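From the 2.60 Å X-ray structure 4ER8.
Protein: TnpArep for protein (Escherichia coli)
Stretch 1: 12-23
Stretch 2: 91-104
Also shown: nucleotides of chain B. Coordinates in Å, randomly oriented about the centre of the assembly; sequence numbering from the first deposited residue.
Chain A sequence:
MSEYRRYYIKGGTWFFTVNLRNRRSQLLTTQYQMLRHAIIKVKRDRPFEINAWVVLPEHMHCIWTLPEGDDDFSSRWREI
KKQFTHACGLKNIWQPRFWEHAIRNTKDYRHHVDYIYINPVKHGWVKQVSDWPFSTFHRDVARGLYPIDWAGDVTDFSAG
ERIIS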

ATOM      1  N   GLY A  12       0.130   8.342 -14.439  1.00 41.29           N
ATOM      2  CA  GLY A  12       1.117   8.488 -13.385  1.00 39.88           C
ATOM      3  C   GLY A  12       1.310   7.301 -12.476  1.00 39.04           C
ATOM      4  O   GLY A  12       0.491   6.382 -12.441  1.00 39.12           O
ATOM      5  N   THR A  13       2.402   7.355 -11.717  1.00 37.80           N
ATOM      6  CA  THR A  13       2.720   6.333 -10.772  1.00 36.16           C
ATOM      7  C   THR A  13       2.773   7.011  -9.422  1.00 35.99           C
ATOM      8  O   THR A  13       3.264   8.135  -9.325  1.00 36.93           O
ATOM      9  N   TRP A  14       2.260   6.359  -8.382  1.00 34.87           N
ATOM     10  CA  TRP A  14       2.265   6.944  -7.059  1.00 34.03           C
ATOM     11  C   TRP A  14       2.449   5.900  -5.962  1.00 34.22           C
ATOM     12  O   TRP A  14       2.219   4.687  -6.161  1.00 33.71           O
ATOM     13  N   PHE A  15       2.814   6.419  -4.785  1.00 33.77           N
ATOM     14  CA  PHE A  15       3.012   5.651  -3.571  1.00 32.43           C
ATOM     15  C   PHE A  15       1.926   6.111  -2.609  1.00 32.45           C
ATOM     16  O   PHE A  15       1.644   7.325  -2.559  1.00 32.38           O
ATOM     17  N   PHE A  16       1.345   5.176  -1.846  1.00 31.06           N
ATOM     18  CA  PHE A  16       0.231   5.504  -0.967  1.00 31.11           C
ATOM     19  C   PHE A  16       0.388   4.786   0.350  1.00 32.10           C
ATOM     20  O   PHE A  16       1.051   3.766   0.416  1.00 33.01           O
ATOM     21  N   THR A  17      -0.230   5.318   1.399  1.00 32.93           N
ATOM     22  CA  THR A  17      -0.165   4.746   2.741  1.00 33.53           C
ATOM     23  C   THR A  17      -1.582   4.910   3.227  1.00 34.98           C
ATOM     24  O   THR A  17      -2.144   6.042   3.233  1.00 35.34           O
ATOM     25  N   VAL A  18      -2.206   3.784   3.574  1.00 35.47           N
ATOM     26  CA  VAL A  18      -3.560   3.808   4.110  1.00 35.99           C
ATOM     27  C   VAL A  18      -3.510   3.123   5.487  1.00 37.68           C
ATOM     28  O   VAL A  18      -3.002   1.989   5.648  1.00 38.17           O
ATOM     29  N   ASN A  19      -3.990   3.843   6.492  1.00 38.82           N
ATOM     30  CA  ASN A  19      -3.936   3.365   7.848  1.00 39.32           C
ATOM     31  C   ASN A  19      -5.304   3.053   8.362  1.00 40.23           C
ATOM     32  O   ASN A  19      -6.284   3.739   8.067  1.00 39.45           O
ATOM     33  N   LEU A  20      -5.352   1.994   9.156  1.00 42.26           N
ATOM     34  CA  LEU A  20      -6.500   1.692   9.970  1.00 43.72           C
ATOM     35  C   LEU A  20      -6.412   2.681  11.126  1.00 45.46           C
ATOM     36  O   LEU A  20      -5.284   3.003  11.607  1.00 45.29           O
ATOM     37  N   ARG A  21      -7.587   3.177  11.530  1.00 46.97           N
ATOM     38  CA  ARG A  21      -7.755   4.106  12.654  1.00 48.97           C
ATOM     39  C   ARG A  21      -7.161   3.585  13.984  1.00 49.62           C
ATOM     40  O   ARG A  21      -6.525   4.334  14.705  1.00 49.21           O
ATOM     41  N   ASN A  22      -7.342   2.290  14.250  1.00 51.60           N
ATOM     42  CA  ASN A  22      -6.971   1.619  15.520  1.00 52.72           C
ATOM     43  C   ASN A  22      -5.586   0.901  15.493  1.00 53.71           C
ATOM     44  O   ASN A  22      -5.379  -0.092  14.780  1.00 53.44           O
ATOM     45  N   ARG A  23      -4.654   1.431  16.290  1.00 55.30           N
ATOM     46  CA  ARG A  23      -3.272   0.961  16.353  1.00 56.61           C
ATOM     47  C   ARG A  23      -3.152  -0.513  16.679  1.00 57.16           C
ATOM     48  O   ARG A  23      -2.244  -1.145  16.165  1.00 57.89           O
ATOM     49  N   LYS A  91     -17.680  -0.398  11.134  1.00 65.78           N
ATOM     50  CA  LYS A  91     -17.930   0.999  10.753  1.00 65.02           C
ATOM     51  C   LYS A  91     -16.762   1.850  11.176  1.00 63.59           C
ATOM     52  O   LYS A  91     -16.199   1.618  12.260  1.00 63.00           O
ATOM     53  N   ASN A  92     -16.400   2.822  10.320  1.00 61.93           N
ATOM     54  CA  ASN A  92     -15.396   3.833  10.664  1.00 59.93           C
ATOM     55  C   ASN A  92     -14.016   3.262  11.054  1.00 57.81           C
ATOM     56  O   ASN A  92     -13.387   3.696  12.018  1.00 57.11           O
ATOM     57  N   ILE A  93     -13.539   2.293  10.294  1.00 55.61           N
ATOM     58  CA  ILE A  93     -12.243   1.688  10.597  1.00 53.46           C
ATOM     59  C   ILE A  93     -11.030   2.447  10.041  1.00 51.82           C
ATOM     60  O   ILE A  93      -9.960   2.383  10.627  1.00 51.93           O
ATOM     61  N   TRP A  94     -11.212   3.145   8.918  1.00 49.30           N
ATOM     62  CA  TRP A  94     -10.120   3.787   8.176  1.00 46.77           C
ATOM     63  C   TRP A  94      -9.641   5.105   8.740  1.00 44.38           C
ATOM     64  O   TRP A  94     -10.454   5.939   9.082  1.00 43.85           O
ATOM     65  N   GLN A  95      -8.335   5.344   8.784  1.00 41.93           N
ATOM     66  CA  GLN A  95      -7.911   6.746   8.809  1.00 40.04           C
ATOM     67  C   GLN A  95      -8.451   7.436   7.534  1.00 39.37           C
ATOM     68  O   GLN A  95      -8.292   6.940   6.424  1.00 40.00           O
ATOM     69  N   PRO A  96      -9.174   8.541   7.707  1.00 38.66           N
ATOM     70  CA  PRO A  96      -9.734   9.224   6.558  1.00 38.18           C
ATOM     71  C   PRO A  96      -8.671   9.528   5.505  1.00 37.88           C
ATOM     72  O   PRO A  96      -7.483   9.698   5.820  1.00 37.13           O
ATOM     73  N   ARG A  97      -9.133   9.622   4.264  1.00 37.45           N
ATOM     74  CA  ARG A  97      -8.289   9.758   3.095  1.00 36.02           C
ATOM     75  C   ARG A  97      -7.043   8.863   3.206  1.00 35.65           C
ATOM     76  O   ARG A  97      -7.157   7.717   3.643  1.00 33.68           O
ATOM     77  N   PHE A  98      -5.883   9.377   2.785  1.00 36.10           N
ATOM     78  CA  PHE A  98      -4.663   8.578   2.613  1.00 36.36           C
ATOM     79  C   PHE A  98      -3.503   9.474   2.153  1.00 37.08           C
ATOM     80  O   PHE A  98      -3.725  10.567   1.610  1.00 37.86           O
ATOM     81  N   TRP A  99      -2.270   8.988   2.338  1.00 36.32           N
ATOM     82  CA  TRP A  99      -1.089   9.690   1.913  1.00 35.61           C
ATOM     83  C   TRP A  99      -0.763   9.328   0.479  1.00 35.78           C
ATOM     84  O   TRP A  99      -0.795   8.161   0.124  1.00 35.66           O
ATOM     85  N   GLU A 100      -0.436  10.339  -0.336  1.00 35.76           N
ATOM     86  CA  GLU A 100      -0.133  10.166  -1.766  1.00 34.55           C
ATOM     87  C   GLU A 100       1.153  10.857  -2.122  1.00 35.14           C
ATOM     88  O   GLU A 100       1.370  12.042  -1.770  1.00 35.42           O
ATOM     89  N   HIS A 101       2.002  10.154  -2.860  1.00 35.08           N
ATOM     90  CA  HIS A 101       3.198  10.778  -3.363  1.00 35.94           C
ATOM     91  C   HIS A 101       3.534  10.296  -4.761  1.00 37.00           C
ATOM     92  O   HIS A 101       3.644   9.072  -5.028  1.00 37.04           O
ATOM     93  N   ALA A 102       3.696  11.273  -5.643  1.00 37.92           N
ATOM     94  CA  ALA A 102       3.950  11.024  -7.050  1.00 39.24           C
ATOM     95  C   ALA A 102       5.413  10.652  -7.286  1.00 41.22           C
ATOM     96  O   ALA A 102       6.327  11.443  -6.926  1.00 40.95           O
ATOM     97  N   ILE A 103       5.633   9.494  -7.931  1.00 42.60           N
ATOM     98  CA  ILE A 103       6.979   9.077  -8.312  1.00 44.24           C
ATOM     99  C   ILE A 103       7.381   9.496  -9.725  1.00 46.52           C
ATOM    100  O   ILE A 103       6.880   8.970 -10.710  1.00 46.42           O
ATOM    101  N   ARG A 104       8.348  10.411  -9.796  1.00 49.15           N
ATOM    102  CA  ARG A 104       8.750  11.048 -11.050  1.00 51.17           C
ATOM    103  C   ARG A 104       9.977  10.415 -11.745  1.00 51.42           C
ATOM    104  O   ARG A 104      10.232  10.747 -12.904  1.00 52.19           O
TER

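Strand 13-19 and the strand through Trp99, Glu100 and His101 run antiparallel, their N-to-C directions 157° apart and their axes 4.6 Å apart at closest approach. Paired backbone hydrogen bonds fix the register: Phe15 N to His101 O at 2.8 Å, His101 N to Phe15 O at 2.9 Å, Thr17 N to Trp99 O at 3.2 Å and Trp99 N to Thr17 O at 3.1 Å. Side chains of opposed residues therefore leave the sheet on the same face.

Trp14, Phe16, Glu100 and Ala102 share one face. Trp14 (chi1 m, -60°) lies beside the small Ala102, its CD1 3.8 Å from Ala102 CB, so the indole fits where the partner projects least. Phe16 (chi1 m) leaves on this face, but the end of its side chain comes nearer the other stretch; its CD2 lies 3.7 Å from Phe98 CE1, and the two rings meet obliquely, with centroids 5.6 Å apart and planes at 75°. Phe98 (chi1 p) points toward stretch 1, and its CB is 3.6 Å from Val18 CG2.

The other face carries Phe15, Thr17, Trp99 and His101. Phe15 and Trp99 are both t, and their rings meet edge to edge, Phe15 CD2 to Trp99 CD1 at 4.1 Å. Ile103 (m, t) reaches in beyond them, placing CD1 4.3 Å from Phe15 CB. Nucleotides of chain B cover part of this face: DT2 lies over one face of the Trp99 indole, with DT2 C4 3.6 Å from Trp99 CZ2. DT2 N3 donates to Glu100 O at 2.8 Å, and His101 ND1 donates to DT2 O4 at 2.7 Å.

After Thr17 the register shifts by two, and a separate bridge joins Leu20 to Trp94. Here CA-to-CB of Trp94 points away, yet with chi1 m its indole end returns to stretch 1. Val18 CG1 (chi1 t) lies 3.5 Å from Trp94 CZ3. Leu20, with chi1 between wells at -125°, puts CD1 over the indole face, 3.9 Å from the six-membered ring centroid and 28° off its normal; the same methyl is 4.3 Å from Ile93 CG1. One leucine tip thus fills the hollow between Ile93 and the indole.

Arg21 has the largest area covered by the opposite stretch, 109 Å². Its side chain (chi1 t, with chi2 143° and chi3 -124° between wells) places the guanidinium between Pro96, whose CD is 3.6 Å from Arg21 NH2 over one face, and DG5 over the opposite face. At the guanidinium edge, Arg21 NH1 donates to Asn92 OD1 at 3.2 Å.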

ATOM      1  CB  THR A  13       4.070   5.692 -11.152  1.00 36.37           C
ATOM      2  OG1 THR A  13       3.891   4.919 -12.366  1.00 37.32           O
ATOM      3  CG2 THR A  13       4.566   4.759 -10.043  1.00 34.20           C
ATOM      4  CB  TRP A  14       0.933   7.630  -6.752  1.00 33.91           C
ATOM      5  CG  TRP A  14       0.460   8.769  -7.615  1.00 33.04           C
ATOM      6  CD1 TRP A  14       0.570  10.117  -7.333  1.00 33.75           C
ATOM      7  CD2 TRP A  14      -0.278   8.681  -8.833  1.00 28.90           C
ATOM      8  NE1 TRP A  14      -0.046  10.852  -8.322  1.00 33.35           N
ATOM      9  CE2 TRP A  14      -0.560   9.992  -9.252  1.00 31.49           C
ATOM     10  CE3 TRP A  14      -0.714   7.621  -9.613  1.00 30.02           C
ATOM     11  CZ2 TRP A  14      -1.228  10.263 -10.424  1.00 33.25           C
ATOM     12  CZ3 TRP A  14      -1.385   7.871 -10.737  1.00 30.03           C
ATOM     13  CH2 TRP A  14      -1.651   9.188 -11.150  1.00 32.70           C
ATOM     14  CB  PHE A  15       4.354   6.025  -2.972  1.00 32.22           C
ATOM     15  CG  PHE A  15       4.582   5.457  -1.582  1.00 30.57           C
ATOM     16  CD1 PHE A  15       5.056   4.193  -1.417  1.00 28.16           C
ATOM     17  CD2 PHE A  15       4.281   6.201  -0.451  1.00 29.70           C
ATOM     18  CE1 PHE A  15       5.247   3.669  -0.136  1.00 30.12           C
ATOM     19  CE2 PHE A  15       4.479   5.702   0.798  1.00 28.64           C
ATOM     20  CZ  PHE A  15       4.985   4.442   0.962  1.00 29.46           C
ATOM     21  CB  PHE A  16      -1.119   5.083  -1.555  1.00 30.77           C
ATOM     22  CG  PHE A  16      -1.436   5.645  -2.901  1.00 27.80           C
ATOM     23  CD1 PHE A  16      -1.317   4.873  -4.021  1.00 29.44           C
ATOM     24  CD2 PHE A  16      -1.895   6.905  -3.048  1.00 30.42           C
ATOM     25  CE1 PHE A  16      -1.683   5.339  -5.282  1.00 30.02           C
ATOM     26  CE2 PHE A  16      -2.246   7.411  -4.335  1.00 31.61           C
ATOM     27  CZ  PHE A  16      -2.139   6.613  -5.444  1.00 28.13           C
ATOM     28  CB  THR A  17       0.796   5.529   3.682  1.00 33.44           C
ATOM     29  OG1 THR A  17       2.168   5.315   3.294  1.00 34.05           O
ATOM     30  CG2 THR A  17       0.669   5.029   5.118  1.00 34.98           C
ATOM     31  CB  VAL A  18      -4.496   3.109   3.189  1.00 35.82           C
ATOM     32  CG1 VAL A  18      -5.803   2.935   3.829  1.00 37.05           C
ATOM     33  CG2 VAL A  18      -4.618   3.855   1.841  1.00 36.19           C
ATOM     34  CB  ASN A  19      -3.334   4.406   8.773  1.00 39.54           C
ATOM     35  CG  ASN A  19      -1.863   4.656   8.511  1.00 40.72           C
ATOM     36  OD1 ASN A  19      -1.481   5.774   8.199  1.00 40.88           O
ATOM     37  ND2 ASN A  19      -1.029   3.632   8.658  1.00 45.24           N
ATOM     38  CB  LEU A  20      -6.385   0.268  10.473  1.00 43.01           C
ATOM     39  CG  LEU A  20      -7.566  -0.624  10.155  1.00 43.24           C
ATOM     40  CD1 LEU A  20      -8.128  -0.331   8.777  1.00 42.59           C
ATOM     41  CD2 LEU A  20      -7.119  -2.039  10.260  1.00 42.42           C
ATOM     42  CB  ARG A  21      -9.242   4.446  12.816  1.00 49.06           C
ATOM     43  CG  ARG A  21      -9.532   5.582  13.773  1.00 50.74           C
ATOM     44  CD  ARG A  21     -10.674   6.445  13.290  1.00 52.19           C
ATOM     45  NE  ARG A  21     -10.195   7.822  13.197  1.00 54.58           N
ATOM     46  CZ  ARG A  21     -10.778   8.754  12.458  1.00 54.94           C
ATOM     47  NH1 ARG A  21     -11.870   8.483  11.760  1.00 55.71           N
ATOM     48  NH2 ARG A  21     -10.258   9.956  12.396  1.00 57.37           N
ATOM     49  CB  ASN A  22      -8.146   0.681  15.913  1.00 52.44           C
ATOM     50  CG  ASN A  22      -7.835  -0.264  17.084  1.00 51.36           C
ATOM     51  OD1 ASN A  22      -6.944  -0.042  17.917  1.00 44.33           O
ATOM     52  ND2 ASN A  22      -8.608  -1.343  17.141  1.00 51.24           N
ATOM     53  CB  ARG A  23      -2.456   1.711  17.422  1.00 57.05           C
ATOM     54  CG  ARG A  23      -2.653   3.185  17.473  1.00 60.60           C
ATOM     55  CD  ARG A  23      -1.584   3.870  18.344  1.00 63.63           C
ATOM     56  NE  ARG A  23      -0.255   3.790  17.736  1.00 65.97           N
ATOM     57  CZ  ARG A  23       0.680   4.750  17.770  1.00 66.92           C
ATOM     58  NH1 ARG A  23       0.447   5.921  18.377  1.00 68.52           N
ATOM     59  NH2 ARG A  23       1.863   4.538  17.185  1.00 65.98           N
ATOM     60  CB  LYS A  91     -19.204   1.559  11.412  1.00 65.71           C
ATOM     61  CG  LYS A  91     -20.511   0.919  10.952  1.00 68.93           C
ATOM     62  CD  LYS A  91     -21.003  -0.167  11.939  1.00 73.63           C
ATOM     63  CE  LYS A  91     -22.131  -1.015  11.331  1.00 75.53           C
ATOM     64  NZ  LYS A  91     -23.205  -0.176  10.694  1.00 75.95           N
ATOM     65  CB  ASN A  92     -15.928   4.733  11.789  1.00 60.40           C
ATOM     66  CG  ASN A  92     -14.945   5.826  12.170  1.00 62.76           C
ATOM     67  OD1 ASN A  92     -14.235   6.368  11.306  1.00 64.18           O
ATOM     68  ND2 ASN A  92     -14.876   6.149  13.472  1.00 63.88           N
ATOM     69  CB  ILE A  93     -12.187   0.238  10.095  1.00 53.88           C
ATOM     70  CG1 ILE A  93     -12.349   0.191   8.556  1.00 52.83           C
ATOM     71  CG2 ILE A  93     -13.230  -0.599  10.850  1.00 53.11           C
ATOM     72  CD1 ILE A  93     -12.460  -1.213   7.950  1.00 51.80           C
ATOM     73  CB  TRP A  94     -10.596   4.057   6.744  1.00 47.03           C
ATOM     74  CG  TRP A  94     -10.865   2.768   6.003  1.00 50.13           C
ATOM     75  CD1 TRP A  94     -12.080   2.298   5.559  1.00 51.58           C
ATOM     76  CD2 TRP A  94      -9.899   1.758   5.669  1.00 50.47           C
ATOM     77  NE1 TRP A  94     -11.918   1.058   4.965  1.00 52.58           N
ATOM     78  CE2 TRP A  94     -10.592   0.712   5.013  1.00 51.82           C
ATOM     79  CE3 TRP A  94      -8.514   1.645   5.853  1.00 51.63           C
ATOM     80  CZ2 TRP A  94      -9.945  -0.431   4.534  1.00 53.36           C
ATOM     81  CZ3 TRP A  94      -7.863   0.507   5.375  1.00 53.42           C
ATOM     82  CH2 TRP A  94      -8.582  -0.519   4.728  1.00 54.46           C
ATOM     83  CB  GLN A  95      -6.398   6.946   8.981  1.00 39.19           C
ATOM     84  CG  GLN A  95      -5.911   8.308   8.480  1.00 37.07           C
ATOM     85  CD  GLN A  95      -4.565   8.710   9.001  1.00 36.54           C
ATOM     86  OE1 GLN A  95      -3.725   7.875   9.302  1.00 42.74           O
ATOM     87  NE2 GLN A  95      -4.337  10.000   9.109  1.00 37.02           N
ATOM     88  CB  PRO A  96     -10.250  10.543   7.180  1.00 38.16           C
ATOM     89  CG  PRO A  96     -10.729  10.111   8.546  1.00 37.11           C
ATOM     90  CD  PRO A  96      -9.613   9.154   8.977  1.00 38.04           C
ATOM     91  CB  ARG A  97      -8.007  11.224   2.841  1.00 35.87           C
ATOM     92  CG  ARG A  97      -9.266  12.079   3.010  1.00 35.64           C
ATOM     93  CD  ARG A  97      -8.984  13.556   2.823  1.00 36.89           C
ATOM     94  NE  ARG A  97      -8.522  13.850   1.472  1.00 41.11           N
ATOM     95  CZ  ARG A  97      -8.196  15.053   1.018  1.00 41.92           C
ATOM     96  NH1 ARG A  97      -8.311  16.109   1.805  1.00 43.11           N
ATOM     97  NH2 ARG A  97      -7.790  15.208  -0.238  1.00 43.00           N
ATOM     98  CB  PHE A  98      -4.885   7.482   1.563  1.00 35.28           C
ATOM     99  CG  PHE A  98      -5.331   8.012   0.234  1.00 34.82           C
ATOM    100  CD1 PHE A  98      -4.392   8.371  -0.744  1.00 34.57           C
ATOM    101  CD2 PHE A  98      -6.699   8.142  -0.072  1.00 32.67           C
ATOM    102  CE1 PHE A  98      -4.796   8.887  -1.985  1.00 30.51           C
ATOM    103  CE2 PHE A  98      -7.107   8.635  -1.330  1.00 31.03           C
ATOM    104  CZ  PHE A  98      -6.150   9.035  -2.273  1.00 31.07           C
ATOM    105  CB  TRP A  99       0.075   9.341   2.845  1.00 35.74           C
ATOM    106  CG  TRP A  99       1.426   9.832   2.362  1.00 35.65           C
ATOM    107  CD1 TRP A  99       2.352   9.131   1.624  1.00 34.80           C
ATOM    108  CD2 TRP A  99       1.992  11.114   2.599  1.00 35.17           C
ATOM    109  NE1 TRP A  99       3.456   9.907   1.382  1.00 33.36           N
ATOM    110  CE2 TRP A  99       3.256  11.138   1.954  1.00 35.58           C
ATOM    111  CE3 TRP A  99       1.557  12.254   3.294  1.00 36.30           C
ATOM    112  CZ2 TRP A  99       4.095  12.265   1.989  1.00 37.13           C
ATOM    113  CZ3 TRP A  99       2.382  13.389   3.306  1.00 37.76           C
ATOM    114  CH2 TRP A  99       3.636  13.380   2.664  1.00 37.17           C
ATOM    115  CB  GLU A 100      -1.212  10.777  -2.645  1.00 34.23           C
ATOM    116  CG  GLU A 100      -0.781  10.994  -4.167  1.00 34.82           C
ATOM    117  CD  GLU A 100      -0.191  12.386  -4.437  1.00 34.38           C
ATOM    118  OE1 GLU A 100       0.983  12.523  -4.874  1.00 31.72           O
ATOM    119  OE2 GLU A 100      -0.918  13.360  -4.175  1.00 35.39           O
ATOM    120  CB  HIS A 101       4.380  10.581  -2.409  1.00 35.81           C
ATOM    121  CG  HIS A 101       5.713  10.861  -3.043  1.00 35.64           C
ATOM    122  ND1 HIS A 101       6.236  12.138  -3.142  1.00 33.59           N
ATOM    123  CD2 HIS A 101       6.612  10.032  -3.632  1.00 33.32           C
ATOM    124  CE1 HIS A 101       7.401  12.079  -3.766  1.00 34.50           C
ATOM    125  NE2 HIS A 101       7.660  10.812  -4.060  1.00 34.49           N
ATOM    126  CB  ALA A 102       3.625  12.247  -7.807  1.00 38.68           C
ATOM    127  CB  ILE A 103       7.144   7.595  -8.194  1.00 43.94           C
ATOM    128  CG1 ILE A 103       7.093   7.216  -6.729  1.00 41.49           C
ATOM    129  CG2 ILE A 103       8.481   7.168  -8.794  1.00 44.26           C
ATOM    130  CD1 ILE A 103       6.706   5.849  -6.517  1.00 37.80           C
ATOM    131  CB  ARG A 104       9.015  12.542 -10.800  1.00 51.78           C
ATOM    132  CG  ARG A 104       7.781  13.399 -10.413  1.00 58.03           C
ATOM    133  CD  ARG A 104       7.168  13.097  -8.956  1.00 67.57           C
ATOM    134  NE  ARG A 104       7.816  13.726  -7.769  1.00 71.33           N
ATOM    135  CZ  ARG A 104       8.902  13.255  -7.121  1.00 72.38           C
ATOM    136  NH1 ARG A 104       9.530  12.121  -7.507  1.00 70.37           N
ATOM    137  NH2 ARG A 104       9.367  13.931  -6.070  1.00 71.84           N
TER
ATOM    138  P    DG B   5      -7.764  12.333  12.827  1.00 49.30           P
ATOM    139  OP1  DG B   5      -7.512  12.715  14.245  1.00 49.09           O
ATOM    140  OP2  DG B   5      -8.424  11.059  12.532  1.00 48.79           O
ATOM    141  O5'  DG B   5      -8.601  13.410  12.019  1.00 49.21           O
ATOM    142  C5'  DG B   5      -9.093  13.064  10.745  1.00 47.15           C
ATOM    143  C4'  DG B   5     -10.561  13.400  10.717  1.00 47.06           C
ATOM    144  O4'  DG B   5     -11.274  12.375  11.456  1.00 45.18           O
ATOM    145  C3'  DG B   5     -10.996  14.718  11.378  1.00 45.08           C
ATOM    146  O3'  DG B   5     -11.829  15.380  10.466  1.00 46.07           O
ATOM    147  C2'  DG B   5     -11.843  14.284  12.574  1.00 42.70           C
ATOM    148  C1'  DG B   5     -12.423  12.992  12.042  1.00 42.06           C
ATOM    149  N9   DG B   5     -12.936  11.953  12.923  1.00 39.58           N
ATOM    150  C8   DG B   5     -14.092  11.227  12.695  1.00 38.42           C
ATOM    151  N7   DG B   5     -14.261  10.278  13.580  1.00 38.05           N
ATOM    152  C5   DG B   5     -13.132  10.391  14.420  1.00 38.44           C
ATOM    153  C6   DG B   5     -12.761   9.651  15.589  1.00 40.91           C
ATOM    154  O6   DG B   5     -13.388   8.716  16.127  1.00 43.84           O
ATOM    155  N1   DG B   5     -11.547  10.059  16.158  1.00 39.51           N
ATOM    156  C2   DG B   5     -10.755  11.069  15.650  1.00 39.90           C
ATOM    157  N2   DG B   5      -9.618  11.320  16.332  1.00 40.64           N
ATOM    158  N3   DG B   5     -11.097  11.795  14.578  1.00 39.11           N
ATOM    159  C4   DG B   5     -12.302  11.405  14.024  1.00 37.66           C
ATOM    160  P    DA B   3      -0.431  18.624   5.097  1.00 39.60           P
ATOM    161  OP1  DA B   3      -1.876  18.733   4.883  1.00 39.72           O
ATOM    162  OP2  DA B   3       0.193  19.865   5.568  1.00 44.55           O
ATOM    163  O5'  DA B   3       0.118  17.436   6.010  1.00 38.22           O
ATOM    164  C5'  DA B   3      -0.232  16.088   5.786  1.00 39.10           C
ATOM    165  C4'  DA B   3      -1.663  15.847   6.291  1.00 38.96           C
ATOM    166  O4'  DA B   3      -2.064  14.489   6.008  1.00 36.53           O
ATOM    167  C3'  DA B   3      -1.932  16.055   7.760  1.00 36.67           C
ATOM    168  O3'  DA B   3      -3.256  16.400   7.861  1.00 40.56           O
ATOM    169  C2'  DA B   3      -1.712  14.654   8.315  1.00 38.64           C
ATOM    170  C1'  DA B   3      -2.334  13.803   7.200  1.00 38.27           C
ATOM    171  N9   DA B   3      -1.812  12.461   6.924  1.00 36.36           N
ATOM    172  C8   DA B   3      -0.525  12.006   7.009  1.00 35.71           C
ATOM    173  N7   DA B   3      -0.394  10.749   6.659  1.00 35.07           N
ATOM    174  C5   DA B   3      -1.682  10.349   6.333  1.00 34.48           C
ATOM    175  C6   DA B   3      -2.225   9.118   5.889  1.00 35.70           C
ATOM    176  N6   DA B   3      -1.520   7.970   5.667  1.00 35.87           N
ATOM    177  N1   DA B   3      -3.547   9.116   5.634  1.00 34.92           N
ATOM    178  C2   DA B   3      -4.244  10.223   5.832  1.00 34.50           C
ATOM    179  N3   DA B   3      -3.847  11.410   6.266  1.00 34.34           N
ATOM    180  C4   DA B   3      -2.547  11.402   6.481  1.00 33.83           C
ATOM    181  P    DT B   2       5.414  20.175   1.681  1.00 42.63           P
ATOM    182  OP1  DT B   2       5.528  21.221   2.739  1.00 43.31           O
ATOM    183  OP2  DT B   2       6.346  19.029   1.718  1.00 39.02           O
ATOM    184  O5'  DT B   2       3.926  19.632   1.775  1.00 39.34           O
ATOM    185  C5'  DT B   2       2.846  20.427   2.199  1.00 38.16           C
ATOM    186  C4'  DT B   2       1.659  19.466   2.230  1.00 38.18           C
ATOM    187  O4'  DT B   2       1.817  18.576   1.088  1.00 36.84           O
ATOM    188  C3'  DT B   2       1.581  18.566   3.465  1.00 36.26           C
ATOM    189  O3'  DT B   2       0.248  18.311   3.702  1.00 39.31           O
ATOM    190  C2'  DT B   2       2.169  17.274   2.938  1.00 36.24           C
ATOM    191  C1'  DT B   2       1.689  17.241   1.495  1.00 34.29           C
ATOM    192  N1   DT B   2       2.456  16.284   0.631  1.00 35.92           N
ATOM    193  C2   DT B   2       1.802  15.221   0.025  1.00 36.96           C
ATOM    194  O2   DT B   2       0.614  15.010   0.102  1.00 37.33           O
ATOM    195  N3   DT B   2       2.575  14.375  -0.728  1.00 38.13           N
ATOM    196  C4   DT B   2       3.938  14.431  -0.924  1.00 38.54           C
ATOM    197  O4   DT B   2       4.545  13.581  -1.608  1.00 40.10           O
ATOM    198  C5   DT B   2       4.593  15.544  -0.264  1.00 38.33           C
ATOM    199  C7   DT B   2       6.102  15.724  -0.435  1.00 36.27           C
ATOM    200  C6   DT B   2       3.826  16.402   0.469  1.00 36.21           C